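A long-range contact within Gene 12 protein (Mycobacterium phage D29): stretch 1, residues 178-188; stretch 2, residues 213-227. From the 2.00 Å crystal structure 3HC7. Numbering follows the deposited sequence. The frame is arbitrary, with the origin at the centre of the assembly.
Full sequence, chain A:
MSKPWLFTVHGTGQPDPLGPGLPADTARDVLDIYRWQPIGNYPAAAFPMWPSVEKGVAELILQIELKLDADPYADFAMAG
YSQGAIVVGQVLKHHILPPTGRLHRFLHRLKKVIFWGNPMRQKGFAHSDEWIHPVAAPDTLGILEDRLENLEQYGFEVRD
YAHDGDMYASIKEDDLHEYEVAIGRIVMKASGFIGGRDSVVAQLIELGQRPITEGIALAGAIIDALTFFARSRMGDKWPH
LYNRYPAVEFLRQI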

# COMPACT_ATOMS: atom_id res chain seq x y z
N GLU A 178 10.66 -14.86 -10.94
CA GLU A 178 11.24 -15.95 -10.17
C GLU A 178 10.13 -16.62 -9.35
O GLU A 178 9.19 -15.96 -8.90
CB GLU A 178 12.35 -15.39 -9.28
CG GLU A 178 12.72 -16.21 -8.06
CD GLU A 178 13.75 -15.51 -7.19
OE1 GLU A 178 14.37 -14.53 -7.67
OE2 GLU A 178 13.96 -15.93 -6.03
N TYR A 179 10.25 -17.93 -9.18
CA TYR A 179 9.25 -18.76 -8.51
C TYR A 179 8.78 -18.22 -7.15
O TYR A 179 7.58 -18.05 -6.92
CB TYR A 179 9.82 -20.16 -8.34
CG TYR A 179 8.88 -21.15 -7.68
CD1 TYR A 179 7.78 -21.66 -8.37
CD2 TYR A 179 9.11 -21.60 -6.39
CE1 TYR A 179 6.93 -22.57 -7.77
CE2 TYR A 179 8.28 -22.51 -5.79
CZ TYR A 179 7.19 -22.99 -6.48
OH TYR A 179 6.39 -23.91 -5.87
N GLU A 180 9.73 -17.99 -6.25
CA GLU A 180 9.42 -17.47 -4.92
C GLU A 180 8.67 -16.15 -5.01
O GLU A 180 7.72 -15.90 -4.26
CB GLU A 180 10.72 -17.28 -4.11
CG GLU A 180 11.34 -18.58 -3.64
CD GLU A 180 12.21 -19.22 -4.71
OE1 GLU A 180 12.30 -18.66 -5.83
OE2 GLU A 180 12.80 -20.29 -4.43
N VAL A 181 9.10 -15.30 -5.94
CA VAL A 181 8.43 -14.02 -6.14
C VAL A 181 7.00 -14.23 -6.65
O VAL A 181 6.07 -13.58 -6.18
CB VAL A 181 9.24 -13.11 -7.10
CG1 VAL A 181 8.41 -11.94 -7.55
CG2 VAL A 181 10.52 -12.64 -6.42
N ALA A 182 6.83 -15.15 -7.59
CA ALA A 182 5.50 -15.42 -8.14
C ALA A 182 4.54 -15.92 -7.06
O ALA A 182 3.36 -15.56 -7.03
CB ALA A 182 5.59 -16.43 -9.29
N ILE A 183 5.05 -16.76 -6.17
CA ILE A 183 4.19 -17.34 -5.14
C ILE A 183 3.82 -16.28 -4.11
O ILE A 183 2.69 -16.22 -3.63
CB ILE A 183 4.83 -18.59 -4.52
CG1 ILE A 183 4.80 -19.72 -5.56
CG2 ILE A 183 4.08 -18.99 -3.27
CD1 ILE A 183 5.09 -21.07 -5.00
N GLY A 184 4.77 -15.40 -3.82
CA GLY A 184 4.47 -14.20 -3.06
C GLY A 184 3.34 -13.38 -3.65
O GLY A 184 2.42 -12.94 -2.93
N ARG A 185 3.38 -13.14 -4.96
CA ARG A 185 2.28 -12.40 -5.60
C ARG A 185 0.99 -13.18 -5.48
O ARG A 185 -0.06 -12.62 -5.24
CB ARG A 185 2.57 -12.12 -7.08
CG ARG A 185 3.10 -10.74 -7.36
CD ARG A 185 3.03 -10.39 -8.84
NE ARG A 185 3.69 -11.39 -9.66
CZ ARG A 185 4.96 -11.33 -10.02
NH1 ARG A 185 5.73 -10.33 -9.62
NH2 ARG A 185 5.48 -12.29 -10.77
N ILE A 186 1.07 -14.50 -5.64
CA ILE A 186 -0.12 -15.32 -5.52
C ILE A 186 -0.79 -15.13 -4.16
O ILE A 186 -2.01 -14.91 -4.07
CB ILE A 186 0.21 -16.80 -5.77
CG1 ILE A 186 0.33 -17.02 -7.28
CG2 ILE A 186 -0.86 -17.70 -5.15
CD1 ILE A 186 0.93 -18.34 -7.65
N VAL A 187 0.01 -15.20 -3.10
CA VAL A 187 -0.48 -15.04 -1.73
C VAL A 187 -1.18 -13.69 -1.52
O VAL A 187 -2.27 -13.60 -0.95
CB VAL A 187 0.66 -15.25 -0.70
CG1 VAL A 187 0.29 -14.68 0.64
CG2 VAL A 187 0.97 -16.71 -0.58
N MET A 188 -0.55 -12.64 -2.02
CA MET A 188 -1.14 -11.31 -1.88
C MET A 188 -2.44 -11.10 -2.66
O MET A 188 -3.30 -10.32 -2.23
CB MET A 188 -0.11 -10.25 -2.25
CG MET A 188 0.98 -10.09 -1.21
SD MET A 188 2.21 -8.90 -1.76
CE MET A 188 1.15 -7.69 -2.52
N THR A 213 2.65 -29.54 -4.25
CA THR A 213 2.97 -29.63 -2.83
C THR A 213 4.08 -28.65 -2.42
O THR A 213 4.07 -28.09 -1.32
CB THR A 213 3.39 -31.06 -2.45
OG1 THR A 213 4.44 -31.50 -3.33
CG2 THR A 213 2.22 -32.03 -2.59
N GLU A 214 5.05 -28.45 -3.30
CA GLU A 214 6.13 -27.52 -3.01
C GLU A 214 5.57 -26.10 -2.95
O GLU A 214 5.99 -25.29 -2.11
CB GLU A 214 7.24 -27.63 -4.05
CG GLU A 214 8.28 -26.53 -3.93
CD GLU A 214 9.52 -26.77 -4.80
OE1 GLU A 214 9.57 -27.80 -5.51
OE2 GLU A 214 10.44 -25.92 -4.77
N GLY A 215 4.62 -25.80 -3.84
CA GLY A 215 4.02 -24.48 -3.87
C GLY A 215 3.11 -24.24 -2.67
O GLY A 215 3.03 -23.13 -2.13
N ILE A 216 2.43 -25.29 -2.23
CA ILE A 216 1.57 -25.19 -1.06
C ILE A 216 2.41 -24.87 0.18
O ILE A 216 2.10 -23.96 0.96
CB ILE A 216 0.79 -26.50 -0.85
CG1 ILE A 216 -0.31 -26.64 -1.89
CG2 ILE A 216 0.22 -26.58 0.56
CD1 ILE A 216 -0.93 -28.02 -1.93
N ALA A 217 3.51 -25.60 0.33
CA ALA A 217 4.41 -25.40 1.46
C ALA A 217 4.99 -23.98 1.50
O ALA A 217 5.00 -23.35 2.56
CB ALA A 217 5.51 -26.41 1.43
N LEU A 218 5.48 -23.49 0.37
CA LEU A 218 6.06 -22.15 0.34
C LEU A 218 5.01 -21.07 0.62
O LEU A 218 5.26 -20.12 1.36
CB LEU A 218 6.77 -21.86 -0.98
CG LEU A 218 7.34 -20.44 -1.09
CD1 LEU A 218 8.43 -20.23 -0.07
CD2 LEU A 218 7.87 -20.17 -2.50
N ALA A 219 3.84 -21.21 0.00
CA ALA A 219 2.74 -20.31 0.28
C ALA A 219 2.38 -20.30 1.77
O ALA A 219 2.16 -19.24 2.35
CB ALA A 219 1.52 -20.67 -0.56
N GLY A 220 2.31 -21.47 2.38
CA GLY A 220 2.07 -21.54 3.81
C GLY A 220 3.12 -20.81 4.63
O GLY A 220 2.81 -20.08 5.57
N ALA A 221 4.38 -20.99 4.26
CA ALA A 221 5.47 -20.37 5.01
C ALA A 221 5.45 -18.87 4.83
O ALA A 221 5.74 -18.12 5.76
CB ALA A 221 6.82 -20.97 4.59
N ILE A 222 5.09 -18.43 3.63
CA ILE A 222 5.02 -17.00 3.41
C ILE A 222 3.89 -16.43 4.27
O ILE A 222 4.06 -15.39 4.91
CB ILE A 222 4.84 -16.65 1.92
CG1 ILE A 222 6.13 -16.97 1.15
CG2 ILE A 222 4.52 -15.17 1.76
CD1 ILE A 222 5.93 -17.04 -0.35
N ILE A 223 2.76 -17.13 4.31
CA ILE A 223 1.63 -16.66 5.11
C ILE A 223 1.99 -16.62 6.60
O ILE A 223 1.70 -15.65 7.28
CB ILE A 223 0.36 -17.50 4.85
CG1 ILE A 223 -0.17 -17.21 3.43
CG2 ILE A 223 -0.72 -17.18 5.87
CD1 ILE A 223 -1.11 -18.28 2.90
N ASP A 224 2.67 -17.66 7.08
CA ASP A 224 3.15 -17.67 8.46
C ASP A 224 4.05 -16.48 8.76
O ASP A 224 3.99 -15.91 9.85
CB ASP A 224 3.87 -18.98 8.79
CG ASP A 224 2.91 -20.16 8.93
OD1 ASP A 224 1.74 -19.94 9.31
OD2 ASP A 224 3.33 -21.31 8.67
N ALA A 225 4.88 -16.08 7.81
CA ALA A 225 5.77 -14.93 8.01
C ALA A 225 5.02 -13.60 7.97
O ALA A 225 5.27 -12.72 8.79
CB ALA A 225 6.92 -14.94 7.01
N LEU A 226 4.12 -13.44 7.01
CA LEU A 226 3.33 -12.22 6.92
C LEU A 226 2.55 -12.02 8.22
O LEU A 226 2.41 -10.91 8.71
CB LEU A 226 2.37 -12.27 5.74
CG LEU A 226 2.99 -12.13 4.35
CD1 LEU A 226 1.98 -12.50 3.27
CD2 LEU A 226 3.51 -10.72 4.12
N THR A 227 2.03 -13.12 8.76
CA THR A 227 1.28 -13.10 10.00
C THR A 227 2.18 -12.69 11.16
O THR A 227 1.79 -11.88 12.01
CB THR A 227 0.65 -14.48 10.29
OG1 THR A 227 -0.36 -14.76 9.30
CG2 THR A 227 0.03 -14.50 11.66

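Two helices, residues 179-188 and 213-227, cross at 64° with their axes 9.6 Å apart at the closest point. No hydrogen bond joins them; the contact is made by packing.

Along the second helix, Thr-213 points its CB away from the first helix and takes no part. Glu-214 starts sideways, but its extended chain brings the aliphatic CG to 3.8 Å from Tyr-179 OH, while the carboxylate oxygen OE2 is hydrogen-bonded elsewhere in the structure. Gly-215 suits its place because it lacks a side chain: Tyr-179 OH lies 3.2 Å from Gly-215 CA, and an ideal CB would come within 3.3 Å of that same hydroxyl oxygen, a tight fit. Ile-183 CD1 also rests 3.7 Å from Gly-215 CA.

Ile-216, whose CB points away, and Ala-217, which is out of reach, make no contact with the first helix. Leu-218 then points toward its partner, and its CD2 meets Ile-183 CD1 at 3.8 Å, Glu-180 CA at 3.9 Å and Tyr-179 CE2 at 4.1 Å, a branched apolar group well matched to these carbon surfaces. Ala-219 is small enough to let the backbones draw near, its CA lying 6.3 Å from Ile-183 CA; its CB touches Ile-183 CG2 at 4.1 Å and Val-187 CG2 at 4.0 Å.

After Gly-220 and Ala-221, again without contact, the CB of Ile-222 points toward the first helix. Its CD1 lies 4.0 Å from both Ile-183 CG2 and Gly-184 N, so the methyl packs against the backbone of Gly-184 as well as on Ile-183. Ile-222 thus completes the hole that receives Ile-183, together with Gly-215, Leu-218 and Ala-219.

Val-187 fills the next hole, among Ala-219, Ile-222, Ile-223 and Leu-226. Ile-223 begins sideways, yet its CG1 comes 3.8 Å from Val-187 CG1, and Leu-226 CD1 closes the site at 3.8 Å from the same methyl, Val-187 CG1.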